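Local coordinates for uncharacterized protein (Escherichia coli O157:H7, PDB 5KOL) that is of unknown function, belongs to the CinA family and probably lacks nicotinamide-nucleotide (NMN) amidohydrolase activity, at residues 23-28 with 163-168; 50-55 with 59-64; 81-86 with 92-97; 7-12 with 143-148; 65-70 with 74-79. All blocks are in the same frame, centred on the assembly; numbering follows the deposited sequence. Where two conformers were deposited one is given.

From the N terminus, residues 7-12 open interaction 4 and residues 23-28 open interaction 1. These two long loops cross: strand 141-148 closes interaction 4, and helix 153-171 later closes interaction 1. Nested inside both, one after another, lie three local contacts: interaction 2 from helix 46-52 to strand 61-67, interaction 5 from that strand to helix 70-76, and interaction 3 between helices 81-87 and 92-106. Interaction 1 touches both interaction 2, through L51 and F60, and interaction 4, through Q167 and F163. M74 and V79 join interaction 5 to L84 of interaction 3. Interactions 2, 4 and 5 tie helices and the N-terminal segment to the mixed sheet; 1 and 3 join helix to helix.

Interaction 1 of 5, residues 23-28 with 163-168; sequences SALSQR and FALAQL
L25 of helix 18-31 meets L165 and L168 of helix 153-171, a helix-helix contact inside the alpha/beta fold of this CinA-family protein. The first helix of the chain is thereby joined to its last. The tight part is a small cluster of leucine methyls. L25 points toward the other helix, and its CG stands anti to the backbone N (chi1 -174°), which carries the branch that way; CD1 meets L168, and CD2 meets L165 and, less closely, L168. L25 CD2 lies 3.9 Å from L165 CD2, and both leucines meet L25 at about a right angle. A branched, uncharged side chain suits this place, because its two methyls can meet two leucines at once.

Around the cluster the packing continues against the sheet. A164, small enough to sit close, packs on I112 and I114 of strand 110-116, and L168, besides meeting L25, also touches W136.

The opposite side of helix 18-31 is quite different. S23, A24 and Q27 are exposed and make no contact with 163-168, as polar or small residues on a solvent-facing helix surface can. R28 lies at the margin, its guanidinium engaged by a salt bridge to D32 and a hydrogen bond to L172 O. Within the cluster the nearest approach is from L25 CD1 to L168 CD2, 3.6 Å.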
# COMPACT_ATOMS: atom_id res chain seq x y z
N SER A 23 -8.84 2.27 16.29
CA SER A 23 -8.81 2.99 17.56
C SER A 23 -8.20 2.13 18.66
O SER A 23 -7.29 2.56 19.38
CB SER A 23 -10.22 3.42 17.93
OG SER A 23 -10.58 4.54 17.15
N ALA A 24 -8.72 0.91 18.82
CA ALA A 24 -8.19 0.04 19.87
C ALA A 24 -6.74 -0.34 19.57
O ALA A 24 -5.87 -0.29 20.45
CB ALA A 24 -9.07 -1.20 20.00
N LEU A 25 -6.46 -0.70 18.32
CA LEU A 25 -5.14 -1.19 17.96
C LEU A 25 -4.08 -0.10 18.07
O LEU A 25 -2.96 -0.35 18.54
CB LEU A 25 -5.18 -1.76 16.54
CG LEU A 25 -3.90 -2.45 16.05
CD1 LEU A 25 -3.60 -3.70 16.88
CD2 LEU A 25 -4.01 -2.79 14.55
N SER A 26 -4.39 1.12 17.63
CA SER A 26 -3.39 2.18 17.68
C SER A 26 -2.98 2.46 19.12
O SER A 26 -1.79 2.50 19.44
CB SER A 26 -3.90 3.44 16.99
OG SER A 26 -4.98 4.03 17.68
N GLN A 27 -3.95 2.59 20.02
CA GLN A 27 -3.57 2.95 21.38
C GLN A 27 -2.89 1.80 22.10
O GLN A 27 -2.03 2.03 22.96
CB GLN A 27 -4.82 3.44 22.10
CG GLN A 27 -5.03 4.88 21.70
CD GLN A 27 -6.40 5.33 21.99
OE1 GLN A 27 -7.24 4.59 22.48
NE2 GLN A 27 -6.65 6.59 21.72
N ARG A 28 -3.21 0.56 21.73
CA ARG A 28 -2.55 -0.59 22.32
C ARG A 28 -1.07 -0.65 21.93
O ARG A 28 -0.19 -0.87 22.78
CB ARG A 28 -3.27 -1.87 21.90
CG ARG A 28 -2.57 -3.10 22.36
CD ARG A 28 -2.40 -3.11 23.88
NE ARG A 28 -1.55 -4.23 24.26
CZ ARG A 28 -2.02 -5.45 24.50
NH1 ARG A 28 -3.33 -5.69 24.41
NH2 ARG A 28 -1.18 -6.43 24.82
N PHE A 163 -11.04 -8.34 9.50
CA PHE A 163 -10.62 -9.54 10.22
C PHE A 163 -9.14 -9.48 10.59
O PHE A 163 -8.75 -9.85 11.70
CB PHE A 163 -10.89 -10.78 9.37
CG PHE A 163 -10.43 -12.05 10.01
CD1 PHE A 163 -11.21 -12.68 10.95
CD2 PHE A 163 -9.20 -12.61 9.67
CE1 PHE A 163 -10.80 -13.84 11.57
CE2 PHE A 163 -8.77 -13.78 10.28
CZ PHE A 163 -9.57 -14.39 11.24
N ALA A 164 -8.29 -9.05 9.65
CA ALA A 164 -6.85 -8.94 9.91
C ALA A 164 -6.57 -8.10 11.15
O ALA A 164 -5.71 -8.44 11.98
CB ALA A 164 -6.15 -8.35 8.68
N LEU A 165 -7.29 -6.99 11.29
CA LEU A 165 -7.15 -6.08 12.43
C LEU A 165 -7.72 -6.70 13.70
O LEU A 165 -7.08 -6.70 14.76
CB LEU A 165 -7.87 -4.76 12.11
CG LEU A 165 -7.29 -3.96 10.92
CD1 LEU A 165 -8.15 -2.75 10.63
CD2 LEU A 165 -5.87 -3.50 11.21
N ALA A 166 -8.96 -7.20 13.63
CA ALA A 166 -9.62 -7.74 14.82
C ALA A 166 -8.87 -8.93 15.39
O ALA A 166 -8.79 -9.11 16.61
CB ALA A 166 -11.07 -8.12 14.48
N GLN A 167 -8.32 -9.79 14.51
CA GLN A 167 -7.59 -10.94 15.03
C GLN A 167 -6.26 -10.53 15.65
O GLN A 167 -5.78 -11.21 16.56
CB GLN A 167 -7.37 -11.99 13.93
CG GLN A 167 -6.74 -13.31 14.46
CD GLN A 167 -7.73 -14.16 15.26
OE1 GLN A 167 -8.91 -14.30 14.90
NE2 GLN A 167 -7.25 -14.74 16.36
N LEU A 168 -5.63 -9.46 15.17
CA LEU A 168 -4.44 -9.00 15.88
C LEU A 168 -4.80 -8.56 17.30
O LEU A 168 -4.06 -8.84 18.25
CB LEU A 168 -3.75 -7.88 15.10
CG LEU A 168 -2.53 -7.32 15.83
CD1 LEU A 168 -1.49 -8.43 16.12
CD2 LEU A 168 -1.89 -6.24 14.99

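Interaction 2 of 5, residues 50-55 with 59-64; sequences ALCAAE and KFYGAG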
# COMPACT_ATOMS: atom_id res chain seq x y z
N ALA A 50 -6.43 1.68 5.86
CA ALA A 50 -7.16 1.68 7.12
C ALA A 50 -6.29 2.23 8.24
O ALA A 50 -6.73 3.05 9.06
CB ALA A 50 -7.64 0.27 7.44
N LEU A 51 -5.02 1.81 8.28
CA LEU A 51 -4.10 2.23 9.32
C LEU A 51 -3.62 3.66 9.15
O LEU A 51 -3.37 4.36 10.14
CB LEU A 51 -2.89 1.29 9.33
CG LEU A 51 -3.30 -0.13 9.74
CD1 LEU A 51 -2.23 -1.13 9.36
CD2 LEU A 51 -3.57 -0.20 11.24
N CYS A 52 -3.45 4.12 7.90
CA CYS A 52 -3.04 5.49 7.67
C CYS A 52 -4.14 6.48 8.00
O CYS A 52 -3.86 7.66 8.21
CB CYS A 52 -2.57 5.68 6.23
SG CYS A 52 -0.95 4.90 5.92
N ALA A 53 -5.40 6.03 8.00
CA ALA A 53 -6.52 6.88 8.40
C ALA A 53 -6.74 6.87 9.90
O ALA A 53 -7.56 7.64 10.40
CB ALA A 53 -7.79 6.44 7.69
N ALA A 54 -6.03 6.01 10.63
CA ALA A 54 -6.16 6.00 12.07
C ALA A 54 -5.52 7.25 12.68
O ALA A 54 -4.72 7.96 12.06
CB ALA A 54 -5.53 4.75 12.67
N GLU A 55 -5.86 7.45 13.94
CA GLU A 55 -5.34 8.54 14.71
C GLU A 55 -3.93 8.24 15.12
O GLU A 55 -3.64 7.14 15.50
CB GLU A 55 -6.13 8.71 16.00
CG GLU A 55 -7.58 9.07 15.83
CD GLU A 55 -7.76 10.47 15.29
OE1 GLU A 55 -7.16 11.39 15.87
OE2 GLU A 55 -8.50 10.63 14.30
N LYS A 59 2.93 7.30 15.22
CA LYS A 59 3.43 6.80 16.48
C LYS A 59 3.51 5.28 16.52
O LYS A 59 4.07 4.74 17.48
CB LYS A 59 2.57 7.31 17.63
CG LYS A 59 2.75 8.80 17.89
CD LYS A 59 1.83 9.30 19.00
CE LYS A 59 2.08 10.78 19.28
NZ LYS A 59 1.02 11.40 20.14
N PHE A 60 2.98 4.57 15.52
CA PHE A 60 3.07 3.11 15.56
C PHE A 60 3.19 2.45 14.19
O PHE A 60 3.45 1.25 14.13
CB PHE A 60 1.87 2.51 16.31
CG PHE A 60 0.57 2.61 15.56
CD1 PHE A 60 -0.16 3.78 15.57
CD2 PHE A 60 0.07 1.53 14.86
CE1 PHE A 60 -1.36 3.88 14.89
CE2 PHE A 60 -1.13 1.62 14.17
CZ PHE A 60 -1.84 2.80 14.19
N TYR A 61 3.01 3.20 13.10
CA TYR A 61 2.96 2.59 11.77
C TYR A 61 3.62 3.48 10.73
O TYR A 61 3.26 4.64 10.60
CB TYR A 61 1.51 2.31 11.35
CG TYR A 61 1.33 1.68 9.97
CD1 TYR A 61 1.66 0.34 9.75
CD2 TYR A 61 0.78 2.40 8.92
CE1 TYR A 61 1.47 -0.25 8.48
CE2 TYR A 61 0.58 1.83 7.65
CZ TYR A 61 0.93 0.50 7.45
OH TYR A 61 0.73 -0.07 6.22
N GLY A 62 4.55 2.91 9.96
CA GLY A 62 5.14 3.66 8.87
C GLY A 62 5.18 2.94 7.54
O GLY A 62 4.99 3.57 6.50
N ALA A 63 5.41 1.63 7.55
CA ALA A 63 5.77 0.88 6.35
C ALA A 63 4.68 -0.11 5.98
O ALA A 63 4.38 -1.04 6.75
CB ALA A 63 7.10 0.14 6.56
N GLY A 64 4.12 0.04 4.79
CA GLY A 64 3.17 -0.91 4.25
C GLY A 64 3.61 -1.39 2.89
O GLY A 64 4.07 -0.60 2.06
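L51 and C52 of helix 46-52 meet Y61 of the segment leading into strand 61-67, and A54 and E55 approach F60. No hydrogen bond crosses, so the contact is mainly one of apolar and aromatic surfaces.

The CH-pi contact comes first. L51 CB sits over one face of the Y61 ring, 4.1 Å from its centroid and 21° off the ring normal, while L51 CD1 reaches the ring at Y61 CE1, 3.9 Å away. The two side chains meet at about a right angle. Y61 CG is anti to the backbone N (chi1 179°), which turns one ring face toward L51.

The sulfur-aromatic contact uses the rim instead. C52 SG lies in the ring plane, 3.8 Å from Y61 CE2. The broad tyrosine ring thus suits its place by offering a face to a methylene and an edge to a polarisable sulfur.

Ordinary apolar contact is made at the edge of the F60 ring. L51 CD2 is 4.2 Å from F60 CE2, and A54, being small, can bring its CB near CZ. A polar atom joins them at the same ring's edge: E55 O lies 4.0 Å from F60 CE1.

The polar end of Y61 is served by T38 OG1 of strand 36-40. This is the second half of a beta-alpha-beta unit, strand 36-40, helix 46-52 and strand 61-67. F60 also packs on S26 and L29 of helix 18-31, L51 on L165 of helix 153-171, and C52 on F68 of the second subunit.

Interaction 3 of 5, residues 81-86 with 92-97; sequences QQSLER and EKVAAE
The carboxylate of E97 is the flat group here, and S83 meets it at one oxygen: S83 OG comes to E97 OE1, 2.6 Å away, lying close to the carboxylate plane rather than over a face. The other oxygen, OE2, accepts a hydrogen bond from the backbone N of S80, just ahead of helix 81-87. The serine bond is doubtful, because S83 was modelled in two conformers and S80 O also lies within reach of its hydroxyl.

These residues sit in an antiparallel pair of helices, 81-87 and 92-106, joined by a short turn. The axes of the two segments approach to 9.4 Å, with 150° between their directions. The small S83 lies where the CA atoms come nearest, opposite V94. K93 CG lies against S83 CB, 3.8 Å away. On the buried side, L84 CD2 meets V94 CG2 at 3.9 Å. V94 CG2 is turned there by its place anti to the carbonyl carbon, and both residues also pack on V79.

The chemistry is mixed: the L84-V94 pair is buried and apolar, whereas the glutamate charge, placed beside the start of helix 81-87, is probably eased by the S80 amide and the amino-terminal end of that helix.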
# COMPACT_ATOMS: atom_id res chain seq x y z
N GLN A 81 10.77 -18.77 -3.87
CA GLN A 81 10.21 -19.37 -5.07
C GLN A 81 9.72 -20.79 -4.81
O GLN A 81 8.67 -21.18 -5.32
CB GLN A 81 11.27 -19.38 -6.19
CG GLN A 81 10.74 -19.72 -7.57
CD GLN A 81 11.87 -19.90 -8.58
OE1 GLN A 81 12.70 -20.79 -8.45
NE2 GLN A 81 11.91 -19.04 -9.58
N GLN A 82 10.49 -21.59 -4.06
CA GLN A 82 10.05 -22.95 -3.74
C GLN A 82 8.70 -22.96 -3.03
O GLN A 82 7.83 -23.78 -3.35
CB GLN A 82 11.11 -23.66 -2.90
CG GLN A 82 12.47 -23.72 -3.62
CD GLN A 82 13.50 -22.70 -3.11
OE1 GLN A 82 13.32 -21.48 -3.22
NE2 GLN A 82 14.64 -23.21 -2.62
N SER A 83 8.49 -22.05 -2.08
CA SER A 83 7.23 -22.07 -1.34
C SER A 83 6.05 -21.70 -2.24
O SER A 83 4.96 -22.27 -2.09
CB SER A 83 7.31 -21.13 -0.14
OG SER A 83 7.34 -19.77 -0.53
N LEU A 84 6.26 -20.77 -3.18
CA LEU A 84 5.20 -20.40 -4.11
C LEU A 84 4.87 -21.55 -5.06
O LEU A 84 3.69 -21.83 -5.32
CB LEU A 84 5.63 -19.16 -4.91
CG LEU A 84 5.59 -17.82 -4.19
CD1 LEU A 84 6.37 -16.81 -4.97
CD2 LEU A 84 4.14 -17.33 -4.01
N GLU A 85 5.91 -22.22 -5.58
CA GLU A 85 5.68 -23.38 -6.45
C GLU A 85 4.98 -24.52 -5.72
O GLU A 85 4.12 -25.19 -6.30
CB GLU A 85 7.02 -23.85 -7.04
CG GLU A 85 7.83 -22.70 -7.69
CD GLU A 85 9.09 -23.16 -8.45
OE1 GLU A 85 9.79 -24.09 -7.98
OE2 GLU A 85 9.39 -22.54 -9.50
N ARG A 86 5.33 -24.78 -4.46
CA ARG A 86 4.72 -25.91 -3.75
C ARG A 86 3.27 -25.61 -3.37
O ARG A 86 2.39 -26.47 -3.50
CB ARG A 86 5.52 -26.25 -2.49
CG ARG A 86 6.86 -26.92 -2.73
CD ARG A 86 7.64 -27.02 -1.42
NE ARG A 86 8.85 -27.83 -1.54
CZ ARG A 86 9.68 -28.09 -0.53
NH1 ARG A 86 9.43 -27.60 0.68
NH2 ARG A 86 10.76 -28.84 -0.72
N GLU A 92 -0.95 -20.94 3.60
CA GLU A 92 -0.45 -20.69 4.95
C GLU A 92 1.03 -20.34 4.95
O GLU A 92 1.47 -19.42 5.65
CB GLU A 92 -0.73 -21.91 5.84
CG GLU A 92 -0.14 -21.79 7.22
CD GLU A 92 -0.47 -22.98 8.10
OE1 GLU A 92 -0.12 -22.94 9.30
OE2 GLU A 92 -1.07 -23.95 7.60
N LYS A 93 1.82 -21.05 4.15
CA LYS A 93 3.26 -20.82 4.15
C LYS A 93 3.61 -19.44 3.61
O LYS A 93 4.43 -18.72 4.20
CB LYS A 93 3.96 -21.93 3.35
CG LYS A 93 5.46 -21.75 3.17
CD LYS A 93 6.23 -21.83 4.48
CE LYS A 93 7.73 -21.98 4.22
NZ LYS A 93 8.57 -21.98 5.46
N VAL A 94 2.99 -19.03 2.49
CA VAL A 94 3.36 -17.76 1.89
C VAL A 94 2.91 -16.59 2.78
O VAL A 94 3.64 -15.60 2.95
CB VAL A 94 2.77 -17.67 0.46
CG1 VAL A 94 2.88 -16.26 -0.09
CG2 VAL A 94 3.48 -18.68 -0.45
N ALA A 95 1.74 -16.71 3.38
CA ALA A 95 1.29 -15.68 4.31
C ALA A 95 2.32 -15.49 5.44
O ALA A 95 2.71 -14.36 5.76
CB ALA A 95 -0.08 -16.07 4.88
N ALA A 96 2.76 -16.60 6.04
CA ALA A 96 3.76 -16.52 7.10
C ALA A 96 5.04 -15.83 6.61
O ALA A 96 5.56 -14.93 7.28
CB ALA A 96 4.07 -17.93 7.64
N GLU A 97 5.54 -16.23 5.44
CA GLU A 97 6.73 -15.56 4.90
C GLU A 97 6.48 -14.09 4.61
O GLU A 97 7.41 -13.27 4.74
CB GLU A 97 7.23 -16.24 3.63
CG GLU A 97 7.67 -17.66 3.84
CD GLU A 97 8.15 -18.27 2.55
OE1 GLU A 97 7.28 -18.86 1.88
OE2 GLU A 97 9.35 -18.18 2.23

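Interaction 4 of 5, residues 7-12 with 143-148; sequences NKIVQL and YTAVMH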
# COMPACT_ATOMS: atom_id res chain seq x y z
N ASN A 7 -6.38 -18.60 21.21
CA ASN A 7 -6.64 -19.16 19.88
C ASN A 7 -8.15 -19.25 19.65
O ASN A 7 -8.77 -20.32 19.65
CB ASN A 7 -5.99 -20.53 19.70
CG ASN A 7 -4.51 -20.55 20.07
OD1 ASN A 7 -3.89 -19.51 20.29
ND2 ASN A 7 -3.93 -21.75 20.12
N LYS A 8 -8.76 -18.08 19.44
CA LYS A 8 -10.14 -18.00 18.97
C LYS A 8 -10.14 -17.28 17.63
O LYS A 8 -9.49 -16.24 17.48
CB LYS A 8 -11.07 -17.27 19.97
CG LYS A 8 -11.15 -17.90 21.35
CD LYS A 8 -11.99 -17.09 22.37
CE LYS A 8 -12.81 -18.01 23.26
NZ LYS A 8 -13.78 -17.29 24.16
N ILE A 9 -10.86 -17.84 16.66
CA ILE A 9 -11.14 -17.14 15.41
C ILE A 9 -12.20 -16.09 15.70
O ILE A 9 -13.35 -16.42 16.01
CB ILE A 9 -11.60 -18.11 14.32
CG1 ILE A 9 -10.50 -19.13 14.00
CG2 ILE A 9 -12.01 -17.35 13.06
CD1 ILE A 9 -9.29 -18.50 13.32
N VAL A 10 -11.82 -14.81 15.62
CA VAL A 10 -12.77 -13.76 15.97
C VAL A 10 -13.95 -13.80 15.00
O VAL A 10 -13.79 -14.06 13.80
CB VAL A 10 -12.09 -12.38 15.98
CG1 VAL A 10 -11.05 -12.32 17.08
CG2 VAL A 10 -11.46 -12.08 14.64
N GLN A 11 -15.15 -13.57 15.53
CA GLN A 11 -16.36 -13.46 14.72
C GLN A 11 -16.70 -11.98 14.62
O GLN A 11 -17.10 -11.36 15.61
CB GLN A 11 -17.50 -14.26 15.35
CG GLN A 11 -17.17 -15.71 15.71
CD GLN A 11 -17.24 -16.66 14.52
OE1 GLN A 11 -16.29 -16.78 13.74
NE2 GLN A 11 -18.37 -17.36 14.39
N LEU A 12 -16.54 -11.41 13.43
CA LEU A 12 -16.71 -9.97 13.27
C LEU A 12 -18.13 -9.55 13.63
O LEU A 12 -19.11 -10.16 13.19
CB LEU A 12 -16.40 -9.56 11.83
CG LEU A 12 -14.93 -9.63 11.39
CD1 LEU A 12 -14.86 -9.49 9.88
CD2 LEU A 12 -14.10 -8.53 12.07
N TYR A 143 1.90 -16.42 13.68
CA TYR A 143 0.58 -17.05 13.73
C TYR A 143 -0.08 -16.98 12.36
O TYR A 143 0.16 -16.05 11.59
CB TYR A 143 -0.33 -16.36 14.76
CG TYR A 143 0.32 -16.26 16.12
CD1 TYR A 143 1.19 -15.22 16.42
CD2 TYR A 143 0.09 -17.21 17.10
CE1 TYR A 143 1.81 -15.12 17.65
CE2 TYR A 143 0.69 -17.12 18.34
CZ TYR A 143 1.55 -16.08 18.61
OH TYR A 143 2.16 -15.98 19.84
N THR A 144 -0.94 -17.96 12.06
CA THR A 144 -1.69 -17.98 10.81
C THR A 144 -3.14 -18.36 11.10
O THR A 144 -3.45 -18.99 12.11
CB THR A 144 -1.11 -18.97 9.78
OG1 THR A 144 -1.23 -20.30 10.28
CG2 THR A 144 0.40 -18.70 9.53
N ALA A 145 -4.02 -17.98 10.18
CA ALA A 145 -5.42 -18.39 10.18
C ALA A 145 -5.94 -18.33 8.75
O ALA A 145 -5.51 -17.49 7.97
CB ALA A 145 -6.27 -17.50 11.10
N VAL A 146 -6.87 -19.22 8.42
CA VAL A 146 -7.55 -19.16 7.13
C VAL A 146 -9.03 -18.87 7.36
O VAL A 146 -9.61 -19.26 8.39
CB VAL A 146 -7.36 -20.46 6.31
CG1 VAL A 146 -7.82 -21.68 7.11
CG2 VAL A 146 -8.08 -20.37 4.96
N MET A 147 -9.63 -18.15 6.41
CA MET A 147 -11.05 -17.79 6.44
C MET A 147 -11.68 -18.02 5.07
O MET A 147 -11.00 -17.92 4.04
CB MET A 147 -11.24 -16.33 6.85
CG MET A 147 -10.78 -16.02 8.27
SD MET A 147 -11.87 -16.82 9.47
CE MET A 147 -13.39 -15.89 9.25
N HIS A 148 -12.98 -18.29 5.06
CA HIS A 148 -13.75 -18.44 3.83
C HIS A 148 -14.90 -17.45 3.87
O HIS A 148 -15.92 -17.70 4.52
CB HIS A 148 -14.26 -19.87 3.68
CG HIS A 148 -13.15 -20.88 3.66
ND1 HIS A 148 -12.40 -21.14 2.53
CD2 HIS A 148 -12.67 -21.69 4.63
CE1 HIS A 148 -11.50 -22.07 2.81
NE2 HIS A 148 -11.64 -22.42 4.08
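I9 reaches A145 and M147 of the edge strand, and the backbone on either side of it is gripped by the side-chain amide of Q167 on helix 153-171: NE2 probably donates to K8 O, and OE1 probably accepts from V10 N. One amide thus supplies both a donor and an acceptor to the residues just before and just after I9, a task for which glutamine is well suited. No hydrogen bond joins 7-12 to 143-148.

An irregular N-terminal segment here lies over one face of strand 141-148, the outermost strand at this end of the mixed sheet within the chain. Along its edge the strand is hydrogen-bonded to strand 131-138 through the backbones of Y143, A145 and M147. A145 and M147 turn the same way, toward the N-terminal segment, and V146 turns to the far face.

Each branch of the isoleucine has a different partner. I9 CD1 stands 3.9 Å from A145 CB, where a small residue lets the branch settle close to the strand. With CG1 anti to the carbonyl carbon (chi1 -63°), the CG2 methyl falls anti to the backbone N and faces M147, past which the isoleucine slides in the opposite direction. The flexible thioether is bent at both chi2 and chi3 (each -69°), which suits a residue that touches both I9 and F163. V10 packs on F163 as well. This is a surface contact, with I9 itself exposed, and its closest point is M147 SD, 3.6 Å from I9 CG2.

Interaction 5 of 5, residues 65-70 with 74-79; sequences FVTFTD and MKILSV
Strand residues 65-67 run into a turn at F68 and T69, and helix 70-76 then folds back so that I76 and L77 pack against strand residues F65 and T67. This beta-to-alpha connection sits at the far end of strand 61-67. T69 is the N-cap, its OG1 accepting from the backbone N of A72. M74 N hydrogen-bonds to D70 O, an i to i+4 bond of 3.0 Å, with an angle of 154° at the hydrogen. At the other end of the helix L77 leaves helical geometry, and S78 has positive phi (55°).

F65 and T67 point to the helix, while V66 points to the other side. The F65 ring is approached by two aliphatic groups: I76 CG2 lies 3.7 Å from F65 CD1, and L77 CD2 is 4.1 Å from F65 CG. All four pairings of F65 and T67 with I76 and L77 cross obliquely, and the branched I76 and L77 can each meet both strand residues. T67 presents its methyl, T67 CG2 lying 3.9 Å from I76 CB and 3.7 Å from L77 CD1.

F65 and V66 also pair antiparallel with a strand of the second subunit, and K75 NZ bonds to R105 O of that chain. T67 OG1 has no hydrogen-bonding partner in the model; set between the backbone N and the carbonyl carbon (chi1 52°), it is buried against L77, whose CD1 lies 3.5 Å away.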
# COMPACT_ATOMS: atom_id res chain seq x y z
N PHE A 65 3.47 -2.69 2.65
CA PHE A 65 3.89 -3.29 1.40
C PHE A 65 2.67 -3.85 0.69
O PHE A 65 1.82 -4.49 1.32
CB PHE A 65 4.93 -4.39 1.65
CG PHE A 65 6.14 -3.90 2.39
CD1 PHE A 65 7.12 -3.19 1.71
CD2 PHE A 65 6.27 -4.11 3.75
CE1 PHE A 65 8.23 -2.72 2.38
CE2 PHE A 65 7.40 -3.64 4.43
CZ PHE A 65 8.37 -2.94 3.74
N VAL A 66 2.57 -3.58 -0.61
CA VAL A 66 1.59 -4.21 -1.48
C VAL A 66 2.37 -5.02 -2.50
O VAL A 66 3.18 -4.46 -3.24
CB VAL A 66 0.67 -3.17 -2.15
CG1 VAL A 66 -0.28 -3.86 -3.08
CG2 VAL A 66 -0.11 -2.38 -1.08
N THR A 67 2.13 -6.32 -2.53
CA THR A 67 2.87 -7.24 -3.41
C THR A 67 1.83 -8.12 -4.09
O THR A 67 1.47 -9.17 -3.56
CB THR A 67 3.88 -8.08 -2.62
OG1 THR A 67 3.21 -8.72 -1.53
CG2 THR A 67 4.99 -7.20 -2.05
N PHE A 68 1.37 -7.68 -5.26
CA PHE A 68 0.24 -8.30 -5.94
C PHE A 68 0.63 -9.53 -6.74
O PHE A 68 -0.25 -10.35 -7.04
CB PHE A 68 -0.43 -7.27 -6.88
CG PHE A 68 -1.86 -7.60 -7.22
CD1 PHE A 68 -2.89 -7.35 -6.31
CD2 PHE A 68 -2.18 -8.16 -8.45
CE1 PHE A 68 -4.21 -7.66 -6.63
CE2 PHE A 68 -3.50 -8.46 -8.78
CZ PHE A 68 -4.52 -8.21 -7.88
N THR A 69 1.90 -9.69 -7.10
CA THR A 69 2.33 -10.78 -7.98
C THR A 69 3.33 -11.69 -7.28
O THR A 69 3.86 -11.38 -6.21
CB THR A 69 2.96 -10.23 -9.27
OG1 THR A 69 4.17 -9.54 -8.94
CG2 THR A 69 2.00 -9.29 -10.00
N ASP A 70 3.59 -12.85 -7.90
CA ASP A 70 4.59 -13.76 -7.34
C ASP A 70 5.95 -13.08 -7.26
O ASP A 70 6.66 -13.17 -6.25
CB ASP A 70 4.68 -15.04 -8.17
CG ASP A 70 3.52 -15.99 -7.93
OD1 ASP A 70 3.53 -17.11 -8.48
OD2 ASP A 70 2.60 -15.63 -7.16
N MET A 74 8.42 -12.25 -4.02
CA MET A 74 9.78 -12.77 -3.96
C MET A 74 10.81 -11.65 -3.78
O MET A 74 11.80 -11.82 -3.05
CB MET A 74 10.08 -13.56 -5.24
CG MET A 74 9.19 -14.78 -5.38
SD MET A 74 9.76 -15.99 -6.56
CE MET A 74 9.22 -15.27 -8.11
N LYS A 75 10.62 -10.52 -4.46
CA LYS A 75 11.63 -9.47 -4.44
C LYS A 75 11.54 -8.61 -3.18
O LYS A 75 12.56 -8.29 -2.57
CB LYS A 75 11.52 -8.59 -5.68
CG LYS A 75 12.62 -7.54 -5.76
CD LYS A 75 12.85 -7.08 -7.16
CE LYS A 75 14.21 -6.41 -7.33
NZ LYS A 75 14.66 -5.73 -6.07
N ILE A 76 10.32 -8.22 -2.80
CA ILE A 76 10.14 -7.28 -1.70
C ILE A 76 10.11 -8.00 -0.35
O ILE A 76 10.65 -7.50 0.65
CB ILE A 76 8.86 -6.45 -1.92
CG1 ILE A 76 8.88 -5.76 -3.29
CG2 ILE A 76 8.65 -5.44 -0.79
CD1 ILE A 76 10.16 -5.03 -3.60
N LEU A 77 9.46 -9.16 -0.28
CA LEU A 77 9.22 -9.80 1.01
C LEU A 77 10.01 -11.09 1.18
O LEU A 77 9.78 -11.82 2.15
CB LEU A 77 7.73 -10.06 1.21
CG LEU A 77 6.92 -8.77 1.13
CD1 LEU A 77 5.44 -9.08 1.09
CD2 LEU A 77 7.26 -7.85 2.30
N SER A 78 10.91 -11.39 0.26
CA SER A 78 11.77 -12.57 0.37
C SER A 78 10.96 -13.85 0.54
O SER A 78 11.40 -14.79 1.22
CB SER A 78 12.78 -12.42 1.51
OG SER A 78 13.74 -13.47 1.52
N VAL A 79 9.75 -13.89 -0.03
CA VAL A 79 9.02 -15.15 -0.16
C VAL A 79 9.78 -16.05 -1.12
O VAL A 79 10.16 -15.62 -2.22
CB VAL A 79 7.59 -14.90 -0.66
CG1 VAL A 79 6.89 -16.23 -0.93
CG2 VAL A 79 6.79 -14.02 0.33